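PDB 6VC6: 6-phospho-alpha-glucosidase from Merdibacter massiliensis, which hydrolyses 6-phospho-alpha-glucosides, probably through the NAD- and divalent-metal-dependent redox mechanism of glycoside hydrolase family 4. Local coordinates for residues A[391-394]-A[395-398]; A[154-157]-A[158-162]; A[377-380]-A[381-385]; A[350-353]-A[354-357]. All coordinates share one frame; numbering follows the deposited sequence.

Contact 1. Residues A[391-394]-A[395-398]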
loop_
_atom_site.group_PDB
_atom_site.type_symbol
_atom_site.label_atom_id
_atom_site.label_comp_id
_atom_site.label_asym_id
_atom_site.label_seq_id
_atom_site.Cartn_x
_atom_site.Cartn_y
_atom_site.Cartn_z
ATOM N N GLU A 391 14.275 2.358 -7.656
ATOM C CA GLU A 391 12.981 1.906 -8.157
ATOM C C GLU A 391 12.893 2.045 -9.671
ATOM O O GLU A 391 12.382 1.149 -10.353
ATOM C CB GLU A 391 11.854 2.686 -7.480
ATOM C CG GLU A 391 11.840 2.576 -5.964
ATOM C CD GLU A 391 10.800 3.480 -5.330
ATOM O OE1 GLU A 391 10.230 4.326 -6.051
ATOM O OE2 GLU A 391 10.553 3.348 -4.113
ATOM N N LYS A 392 13.387 3.159 -10.216
ATOM C CA LYS A 392 13.314 3.362 -11.659
ATOM C C LYS A 392 14.244 2.417 -12.409
ATOM O O LYS A 392 13.944 2.026 -13.543
ATOM C CB LYS A 392 13.636 4.816 -12.002
ATOM C CG LYS A 392 12.501 5.779 -11.688
ATOM C CD LYS A 392 12.933 7.225 -11.863
ATOM C CE LYS A 392 11.746 8.168 -11.740
ATOM N NZ LYS A 392 10.742 7.942 -12.817
ATOM N N LEU A 393 15.370 2.041 -11.800
ATOM C CA LEU A 393 16.238 1.046 -12.420
ATOM C C LEU A 393 15.602 -0.338 -12.401
ATOM O O LEU A 393 15.866 -1.152 -13.293
ATOM C CB LEU A 393 17.595 1.016 -11.716
ATOM C CG LEU A 393 18.528 2.203 -11.973
ATOM C CD1 LEU A 393 19.603 2.279 -10.900
ATOM C CD2 LEU A 393 19.149 2.114 -13.358
ATOM N N LEU A 394 14.762 -0.621 -11.402
ATOM C CA LEU A 394 14.131 -1.934 -11.318
ATOM C C LEU A 394 13.117 -2.132 -12.439
ATOM O O LEU A 394 13.145 -3.150 -13.142
ATOM C CB LEU A 394 13.465 -2.113 -9.955
ATOM C CG LEU A 394 12.843 -3.492 -9.729
ATOM C CD1 LEU A 394 13.927 -4.554 -9.595
ATOM C CD2 LEU A 394 11.935 -3.485 -8.512
ATOM N N VAL A 395 12.208 -1.171 -12.622
ATOM C CA VAL A 395 11.251 -1.280 -13.715
ATOM C C VAL A 395 11.931 -1.076 -15.062
ATOM O O VAL A 395 11.363 -1.438 -16.100
ATOM C CB VAL A 395 10.084 -0.292 -13.525
ATOM C CG1 VAL A 395 9.591 -0.326 -12.086
ATOM C CG2 VAL A 395 10.505 1.104 -13.915
ATOM N N ASP A 396 13.136 -0.498 -15.075
ATOM C CA ASP A 396 13.958 -0.538 -16.280
ATOM C C ASP A 396 14.288 -1.976 -16.657
ATOM O O ASP A 396 14.221 -2.351 -17.834
ATOM C CB ASP A 396 15.245 0.261 -16.071
ATOM C CG ASP A 396 15.103 1.716 -16.464
ATOM O OD1 ASP A 396 13.997 2.120 -16.878
ATOM O OD2 ASP A 396 16.103 2.457 -16.359
ATOM N N ALA A 397 14.646 -2.796 -15.665
ATOM C CA ALA A 397 14.929 -4.204 -15.923
ATOM C C ALA A 397 13.689 -4.945 -16.399
ATOM O O ALA A 397 13.798 -5.886 -17.194
ATOM C CB ALA A 397 15.490 -4.865 -14.664
ATOM N N TYR A 398 12.508 -4.543 -15.926
ATOM C CA TYR A 398 11.274 -5.174 -16.383
ATOM C C TYR A 398 11.028 -4.887 -17.859
ATOM O O TYR A 398 10.681 -5.791 -18.629
ATOM C CB TYR A 398 10.093 -4.693 -15.539
ATOM C CG TYR A 398 8.749 -4.941 -16.188
ATOM C CD1 TYR A 398 8.170 -6.202 -16.165
ATOM C CD2 TYR A 398 8.063 -3.915 -16.827
ATOM C CE1 TYR A 398 6.944 -6.436 -16.759
ATOM C CE2 TYR A 398 6.838 -4.140 -17.425
ATOM C CZ TYR A 398 6.283 -5.402 -17.386
ATOM O OH TYR A 398 5.062 -5.632 -17.978
#

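Contact 2. Residues A[154-157]-A[158-162]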
loop_
_atom_site.group_PDB
_atom_site.type_symbol
_atom_site.label_atom_id
_atom_site.label_comp_id
_atom_site.label_asym_id
_atom_site.label_seq_id
_atom_site.Cartn_x
_atom_site.Cartn_y
_atom_site.Cartn_z
ATOM N N GLU A 154 5.346 3.530 -10.628
ATOM C CA GLU A 154 6.348 3.877 -11.629
ATOM C C GLU A 154 6.161 3.065 -12.904
ATOM O O GLU A 154 6.277 3.602 -14.012
ATOM C CB GLU A 154 7.752 3.673 -11.055
ATOM C CG GLU A 154 8.867 3.679 -12.091
ATOM C CD GLU A 154 9.077 5.039 -12.733
ATOM O OE1 GLU A 154 8.588 6.048 -12.183
ATOM O OE2 GLU A 154 9.738 5.097 -13.792
ATOM N N ALA A 155 5.861 1.771 -12.770
ATOM C CA ALA A 155 5.638 0.941 -13.950
ATOM C C ALA A 155 4.354 1.336 -14.671
ATOM O O ALA A 155 4.305 1.329 -15.907
ATOM C CB ALA A 155 5.602 -0.535 -13.557
ATOM N N LEU A 156 3.307 1.682 -13.919
ATOM C CA LEU A 156 2.055 2.092 -14.545
ATOM C C LEU A 156 2.174 3.465 -15.193
ATOM O O LEU A 156 1.441 3.765 -16.143
ATOM C CB LEU A 156 0.924 2.084 -13.514
ATOM C CG LEU A 156 0.540 0.709 -12.962
ATOM C CD1 LEU A 156 -0.696 0.804 -12.080
ATOM C CD2 LEU A 156 0.324 -0.290 -14.091
ATOM N N ARG A 157 3.081 4.308 -14.695
ATOM C CA ARG A 157 3.326 5.596 -15.336
ATOM C C ARG A 157 3.853 5.411 -16.753
ATOM O O ARG A 157 3.479 6.155 -17.667
ATOM C CB ARG A 157 4.308 6.417 -14.499
ATOM C CG ARG A 157 4.725 7.734 -15.136
ATOM C CD ARG A 157 5.890 8.369 -14.391
ATOM N NE ARG A 157 7.147 7.657 -14.611
ATOM C CZ ARG A 157 7.914 7.810 -15.686
ATOM N NH1 ARG A 157 7.553 8.650 -16.648
ATOM N NH2 ARG A 157 9.042 7.123 -15.804
ATOM N N ARG A 158 4.718 4.415 -16.956
ATOM C CA ARG A 158 5.275 4.170 -18.281
ATOM C C ARG A 158 4.292 3.429 -19.180
ATOM O O ARG A 158 4.178 3.744 -20.370
ATOM C CB ARG A 158 6.577 3.377 -18.165
ATOM C CG ARG A 158 7.638 4.021 -17.287
ATOM C CD ARG A 158 8.990 3.368 -17.521
ATOM N NE ARG A 158 9.957 3.698 -16.479
ATOM C CZ ARG A 158 11.203 3.236 -16.450
ATOM N NH1 ARG A 158 11.632 2.421 -17.404
ATOM N NH2 ARG A 158 12.020 3.584 -15.463
ATOM N N GLU A 159 3.578 2.444 -18.631
ATOM C CA GLU A 159 2.705 1.616 -19.459
ATOM C C GLU A 159 1.462 2.380 -19.899
ATOM O O GLU A 159 0.987 2.204 -21.027
ATOM C CB GLU A 159 2.314 0.347 -18.705
ATOM C CG GLU A 159 1.511 -0.644 -19.534
ATOM C CD GLU A 159 2.352 -1.346 -20.582
ATOM O OE1 GLU A 159 3.545 -1.603 -20.316
ATOM O OE2 GLU A 159 1.819 -1.643 -21.671
ATOM N N PHE A 160 0.920 3.228 -19.028
ATOM C CA PHE A 160 -0.307 3.976 -19.305
ATOM C C PHE A 160 -0.050 5.461 -19.087
ATOM O O PHE A 160 -0.528 6.055 -18.113
ATOM C CB PHE A 160 -1.455 3.476 -18.428
ATOM C CG PHE A 160 -1.649 1.987 -18.480
ATOM C CD1 PHE A 160 -2.353 1.403 -19.522
ATOM C CD2 PHE A 160 -1.125 1.170 -17.492
ATOM C CE1 PHE A 160 -2.532 0.034 -19.574
ATOM C CE2 PHE A 160 -1.301 -0.200 -17.539
ATOM C CZ PHE A 160 -2.004 -0.770 -18.583
ATOM N N PRO A 161 0.699 6.099 -19.991
ATOM C CA PRO A 161 1.032 7.517 -19.783
ATOM C C PRO A 161 -0.151 8.450 -19.965
ATOM O O PRO A 161 -0.155 9.542 -19.384
ATOM C CB PRO A 161 2.122 7.775 -20.830
ATOM C CG PRO A 161 1.819 6.802 -21.919
ATOM C CD PRO A 161 1.271 5.572 -21.243
ATOM N N ASP A 162 -1.155 8.058 -20.747
ATOM C CA ASP A 162 -2.311 8.902 -21.013
ATOM C C ASP A 162 -3.540 8.505 -20.205
ATOM O O ASP A 162 -4.585 9.149 -20.337
ATOM C CB ASP A 162 -2.646 8.881 -22.508
ATOM C CG ASP A 162 -1.454 9.236 -23.376
ATOM O OD1 ASP A 162 -1.103 8.432 -24.264
ATOM O OD2 ASP A 162 -0.867 10.319 -23.168
#

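Contact 3. Residues A[377-380]-A[381-385]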
loop_
_atom_site.group_PDB
_atom_site.type_symbol
_atom_site.label_atom_id
_atom_site.label_comp_id
_atom_site.label_asym_id
_atom_site.label_seq_id
_atom_site.Cartn_x
_atom_site.Cartn_y
_atom_site.Cartn_z
ATOM N N PRO A 377 14.904 19.640 2.044
ATOM C CA PRO A 377 16.283 19.792 2.526
ATOM C C PRO A 377 17.222 18.753 1.926
ATOM O O PRO A 377 16.806 17.720 1.398
ATOM C CB PRO A 377 16.151 19.615 4.043
ATOM C CG PRO A 377 14.738 19.997 4.339
ATOM C CD PRO A 377 13.942 19.530 3.154
ATOM N N GLN A 378 18.522 19.049 2.030
ATOM C CA GLN A 378 19.535 18.242 1.355
ATOM C C GLN A 378 19.583 16.820 1.900
ATOM O O GLN A 378 19.773 15.863 1.139
ATOM C CB GLN A 378 20.902 18.912 1.490
ATOM C CG GLN A 378 21.976 18.328 0.589
ATOM C CD GLN A 378 21.912 18.872 -0.824
ATOM O OE1 GLN A 378 21.798 20.081 -1.031
ATOM N NE2 GLN A 378 21.987 17.981 -1.805
ATOM N N PHE A 379 19.422 16.660 3.216
ATOM C CA PHE A 379 19.495 15.331 3.819
ATOM C C PHE A 379 18.422 14.408 3.257
ATOM O O PHE A 379 18.692 13.241 2.951
ATOM C CB PHE A 379 19.368 15.444 5.339
ATOM C CG PHE A 379 19.276 14.121 6.043
ATOM C CD1 PHE A 379 20.337 13.229 6.014
ATOM C CD2 PHE A 379 18.132 13.771 6.742
ATOM C CE1 PHE A 379 20.255 12.010 6.663
ATOM C CE2 PHE A 379 18.045 12.555 7.394
ATOM C CZ PHE A 379 19.107 11.673 7.355
ATOM N N TYR A 380 17.200 14.917 3.104
ATOM C CA TYR A 380 16.110 14.105 2.581
ATOM C C TYR A 380 16.177 13.967 1.067
ATOM O O TYR A 380 15.697 12.969 0.519
ATOM C CB TYR A 380 14.769 14.702 3.009
ATOM C CG TYR A 380 14.701 14.996 4.491
ATOM C CD1 TYR A 380 14.241 14.040 5.387
ATOM C CD2 TYR A 380 15.114 16.223 4.996
ATOM C CE1 TYR A 380 14.184 14.301 6.743
ATOM C CE2 TYR A 380 15.064 16.491 6.351
ATOM C CZ TYR A 380 14.596 15.527 7.220
ATOM O OH TYR A 380 14.543 15.791 8.569
ATOM N N LEU A 381 16.764 14.948 0.378
ATOM C CA LEU A 381 16.960 14.820 -1.061
ATOM C C LEU A 381 17.887 13.655 -1.384
ATOM O O LEU A 381 17.635 12.890 -2.320
ATOM C CB LEU A 381 17.515 16.122 -1.639
ATOM C CG LEU A 381 17.741 16.134 -3.152
ATOM C CD1 LEU A 381 16.413 16.178 -3.887
ATOM C CD2 LEU A 381 18.625 17.301 -3.562
ATOM N N GLY A 382 18.965 13.502 -0.612
ATOM C CA GLY A 382 19.879 12.397 -0.851
ATOM C C GLY A 382 19.233 11.044 -0.621
ATOM O O GLY A 382 19.481 10.093 -1.367
ATOM N N LEU A 383 18.389 10.942 0.407
ATOM C CA LEU A 383 17.726 9.675 0.700
ATOM C C LEU A 383 16.722 9.312 -0.389
ATOM O O LEU A 383 16.685 8.168 -0.857
ATOM C CB LEU A 383 17.035 9.746 2.062
ATOM C CG LEU A 383 17.927 9.747 3.305
ATOM C CD1 LEU A 383 17.118 10.106 4.543
ATOM C CD2 LEU A 383 18.608 8.399 3.481
ATOM N N LEU A 384 15.900 10.276 -0.808
ATOM C CA LEU A 384 14.809 9.967 -1.727
ATOM C C LEU A 384 15.313 9.760 -3.151
ATOM O O LEU A 384 14.798 8.901 -3.875
ATOM C CB LEU A 384 13.757 11.075 -1.682
ATOM C CG LEU A 384 12.990 11.196 -0.364
ATOM C CD1 LEU A 384 11.808 12.139 -0.519
ATOM C CD2 LEU A 384 12.531 9.829 0.124
ATOM N N VAL A 385 16.312 10.538 -3.574
ATOM C CA VAL A 385 16.851 10.368 -4.921
ATOM C C VAL A 385 17.534 9.012 -5.054
ATOM O O VAL A 385 17.462 8.366 -6.106
ATOM C CB VAL A 385 17.799 11.530 -5.269
ATOM C CG1 VAL A 385 18.570 11.235 -6.547
ATOM C CG2 VAL A 385 17.011 12.823 -5.419
#

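Contact 4. Residues A[350-353]-A[354-357]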
loop_
_atom_site.group_PDB
_atom_site.type_symbol
_atom_site.label_atom_id
_atom_site.label_comp_id
_atom_site.label_asym_id
_atom_site.label_seq_id
_atom_site.Cartn_x
_atom_site.Cartn_y
_atom_site.Cartn_z
ATOM N N ASN A 350 13.100 20.133 -6.310
ATOM C CA ASN A 350 14.463 19.716 -6.614
ATOM C C ASN A 350 14.578 18.219 -6.891
ATOM O O ASN A 350 15.666 17.652 -6.751
ATOM C CB ASN A 350 15.412 20.127 -5.487
ATOM C CG ASN A 350 14.898 19.740 -4.117
ATOM O OD1 ASN A 350 13.752 19.320 -3.964
ATOM N ND2 ASN A 350 15.747 19.889 -3.105
HETATM N N MSE A 351 13.484 17.573 -7.283
HETATM C CA MSE A 351 13.538 16.195 -7.759
HETATM C C MSE A 351 13.017 16.137 -9.192
HETATM O O MSE A 351 12.341 17.062 -9.646
HETATM C CB MSE A 351 12.736 15.264 -6.845
HETATM C CG MSE A 351 13.518 14.785 -5.628
HETATM SE SE MSE A 351 12.495 13.636 -4.424
HETATM C CE MSE A 351 12.242 12.104 -5.605
ATOM N N GLN A 352 13.337 15.056 -9.902
ATOM C CA GLN A 352 13.020 14.971 -11.320
ATOM C C GLN A 352 11.509 14.963 -11.545
ATOM O O GLN A 352 10.720 14.607 -10.665
ATOM C CB GLN A 352 13.652 13.724 -11.939
ATOM C CG GLN A 352 13.283 12.422 -11.252
ATOM C CD GLN A 352 14.298 11.325 -11.510
ATOM O OE1 GLN A 352 15.244 11.146 -10.743
ATOM N NE2 GLN A 352 14.107 10.587 -12.597
ATOM N N ASP A 353 11.115 15.362 -12.758
ATOM C CA ASP A 353 9.699 15.532 -13.070
ATOM C C ASP A 353 8.946 14.208 -13.022
ATOM O O ASP A 353 7.818 14.146 -12.521
ATOM C CB ASP A 353 9.538 16.177 -14.449
ATOM C CG ASP A 353 9.860 17.659 -14.445
ATOM O OD1 ASP A 353 9.987 18.240 -15.544
ATOM O OD2 ASP A 353 9.986 18.244 -13.350
ATOM N N ASP A 354 9.549 13.138 -13.542
ATOM C CA ASP A 354 8.851 11.874 -13.737
ATOM C C ASP A 354 8.933 10.948 -12.525
ATOM O O ASP A 354 8.805 9.728 -12.682
ATOM C CB ASP A 354 9.388 11.160 -14.983
ATOM C CG ASP A 354 10.876 10.864 -14.900
ATOM O OD1 ASP A 354 11.504 11.182 -13.869
ATOM O OD2 ASP A 354 11.421 10.309 -15.878
ATOM N N ALA A 355 9.136 11.491 -11.331
ATOM C CA ALA A 355 9.149 10.686 -10.119
ATOM C C ALA A 355 7.739 10.564 -9.557
ATOM O O ALA A 355 6.997 11.548 -9.488
ATOM C CB ALA A 355 10.077 11.296 -9.068
HETATM N N MSE A 356 7.369 9.348 -9.170
HETATM C CA MSE A 356 6.105 9.129 -8.479
HETATM C C MSE A 356 6.310 9.375 -6.989
HETATM O O MSE A 356 7.033 8.633 -6.323
HETATM C CB MSE A 356 5.576 7.715 -8.732
HETATM C CG MSE A 356 5.330 7.385 -10.200
HETATM SE SE MSE A 356 4.149 8.652 -11.113
HETATM C CE MSE A 356 2.458 8.174 -10.273
ATOM N N VAL A 357 5.681 10.427 -6.470
ATOM C CA VAL A 357 5.886 10.868 -5.098
ATOM C C VAL A 357 4.558 10.811 -4.349
ATOM O O VAL A 357 3.492 10.626 -4.934
ATOM C CB VAL A 357 6.494 12.281 -5.028
ATOM C CG1 VAL A 357 7.883 12.290 -5.650
ATOM C CG2 VAL A 357 5.588 13.282 -5.726
#

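Contact 1. Residues A[391-394]-A[395-398]
Val395 lays its two methyl groups over the carbonyls of the preceding helical turn while its N donates to Glu391 O in a nearly straight bond (N-H...O 168°). Its CG1 stands opposite the carbonyl carbon (chi1 -45°), which brings this methyl 3.6 Å from Glu391 O and turns CG2 over Lys392 O. Asp396 follows with N bonded to Lys392 O at 3.1 Å. Its carboxylate bends back over the same oxygen, so that Asp396 OD1 and Lys392 O, two acceptors, come within 3.3 Å of each other. Nearby cations probably offset this closeness: Lys405 forms a salt bridge with OD2, and the Arg158 guanidinium pairs with OD1, though at a separation too short to be trusted in detail. At Ala397, N reaches Leu393 O at 3.1 Å, and the methyl CB rests 3.3 Å from Leu394 O. Tyr398 closes the series with its N on Leu394 O, 3.2 Å away. With chi1 at 162°, its ring runs away from the turn to Val124 and Ile127 of helix 113-136, whose Met116 and Leu120 pack on Leu394. Leu393 instead faces helix 403-412. Four successive bonds from residue i+4 to residue i mark a regular alpha-helical segment, here the later part of helix 378-400, wedged between helices 113-136, 149-159 and 403-412 of the family 4 fold.

Contact 2. Residues A[154-157]-A[158-162]
Glu154, Arg157 and Arg158 build a salt-bridge network on the last turns of helix 149-159, the connecting helix of the beta-alpha-beta unit formed with strands 141-144 and 166-169. Glu154 is bent at chi2 (68°), which curls its carboxylate forward along the helix to meet both arginines. Arg157 grips Glu154 side-on with two nitrogens, one for each oxygen: NE goes to OE1 from above the carboxylate plane, and Arg157 NH2 meets Glu154 OE2 on the syn side at 2.9 Å. Arg158 also approaches side-on, but puts both nitrogens on one atom, NE lying 3.0 Å and NH2 3.2 Å from Glu154 OE2. These two come in on the anti side, with the guanidinium turned 86° from the carboxylate plane. Three donors therefore converge on OE2, and the shared anion probably makes tolerable the 3.6 Å between Arg157 NH2 and Arg158 NE. Glu154 is also held by helix 378-400, through Lys392 on OE1, and Arg158 has a second carboxylate partner on that helix. Arg158 CG also lies over one face of the Arg157 guanidinium. Beyond the network the helix ends: Phe160 N still donates to Leu156 O at 3.0 Å, but Phe160 is the first residue to leave helical geometry. Leu156 and Phe160 lie side by side, and the methyl CD2 of Leu156 touches the edge of the Phe160 ring at CE2, 3.8 Å away.

Contact 3. Residues A[377-380]-A[381-385]
Phe379 swings CG opposite its backbone N (chi1 173°), whereas Leu383 places CG beside its own N (chi1 -72°), and these choices bring ring and methyl together one helical turn apart. The pair belongs to the first turns of helix 378-400, with Pro377 at the N-cap position. Leu383 CD1 sits over one face of the Phe379 ring in a CH-pi contact, 4.1 Å from the ring centroid and offset toward the rim, closest to CE2 and CZ. Leu268 of helix 264-268 packs on both residues. Phe379 also brings CD2 over the centre of the Tyr380 ring, 3.9 Å above its plane. That tyrosine is buried, meeting Trp203 edge-to-face and touching the Phe258 ring at a plane angle of about 35°. Backbone bonds start at once: Leu381 N donates to Pro377 O at 3.0 Å, followed by Gly382 N to Gln378 O and Leu384 N to Tyr380 O, while the Leu383 N to Phe379 O bond is weak. Leu384 also leans its side chain on Tyr380 O, with CG 3.4 Å from it. On another flank, Gln378 is bent at chi2, and its amide NE2 meets the Leu381 methyl CD2 at 3.9 Å.

Contact 4. Residues A[350-353]-A[354-357]
The Gln352 amide and the Asp354 carboxylate meet nearly coplanar, their planes 26° apart, across a type I beta turn that runs from Gln352 to Ala355. Gln352 NE2 donates to Asp354 OD1 at 3.0 Å, with this oxygen lying in the amide plane of Gln352 and accepting through its syn lone pair. Both side chains hold CG between backbone N and carbonyl carbon (chi1 55° for Gln352 and 59° for Asp354), and this shared choice brings the two polar ends together. Gln352 runs extended beyond CG, and CG itself comes 3.4 Å from Asp354 OD1 and 4.0 Å from the methyl CB of Ala355. That methyl also meets Met351, present as selenomethionine. Bent at chi3, Met351 turns its terminal CE 4.2 Å from Ala355 CB, and the same CE reaches CG1 of Val357 at 4.4 Å, where strand 356-364 has begun. Leu381 and Val385 of helix 378-400 pack on Met351 too. Asn344 donates to Gln352 O, tying the turn to the chain that follows strand 336-343. The apolar contacts of Met351 adjoin a group of polar and charged ones. There Lys392 hydrogen-bonds to Asp354 O and pairs with its carboxylate, and Arg157 adds a long, weak ion pair to OD2. With an amide donor in plane, Lys392 close by and Arg157 more distant, the Asp354 carboxylate is probably favoured as the anion and its rotation restricted.

How the contacts relate
From the N terminus the order is contact 2, contact 4, contact 3, contact 1. Each spans adjoining residues, closing no more than a helical turn or, in contact 4, a beta turn; they run in series, without nesting or crossing. Contact 2 ends helix 149-159 in the beta-alpha-beta part, and contact 4 leads into strand 356-364. Contacts 3 and 1 lie at the start and later in helix 378-400, with nearest atoms about 7 Å apart. Contact 4 links them in space, packing Met351 against contact 3 and meeting Lys392 of contact 1, which also ties in contact 2. Charged pairs thus join helix 149-159 to helix 378-400 of the C-terminal domain.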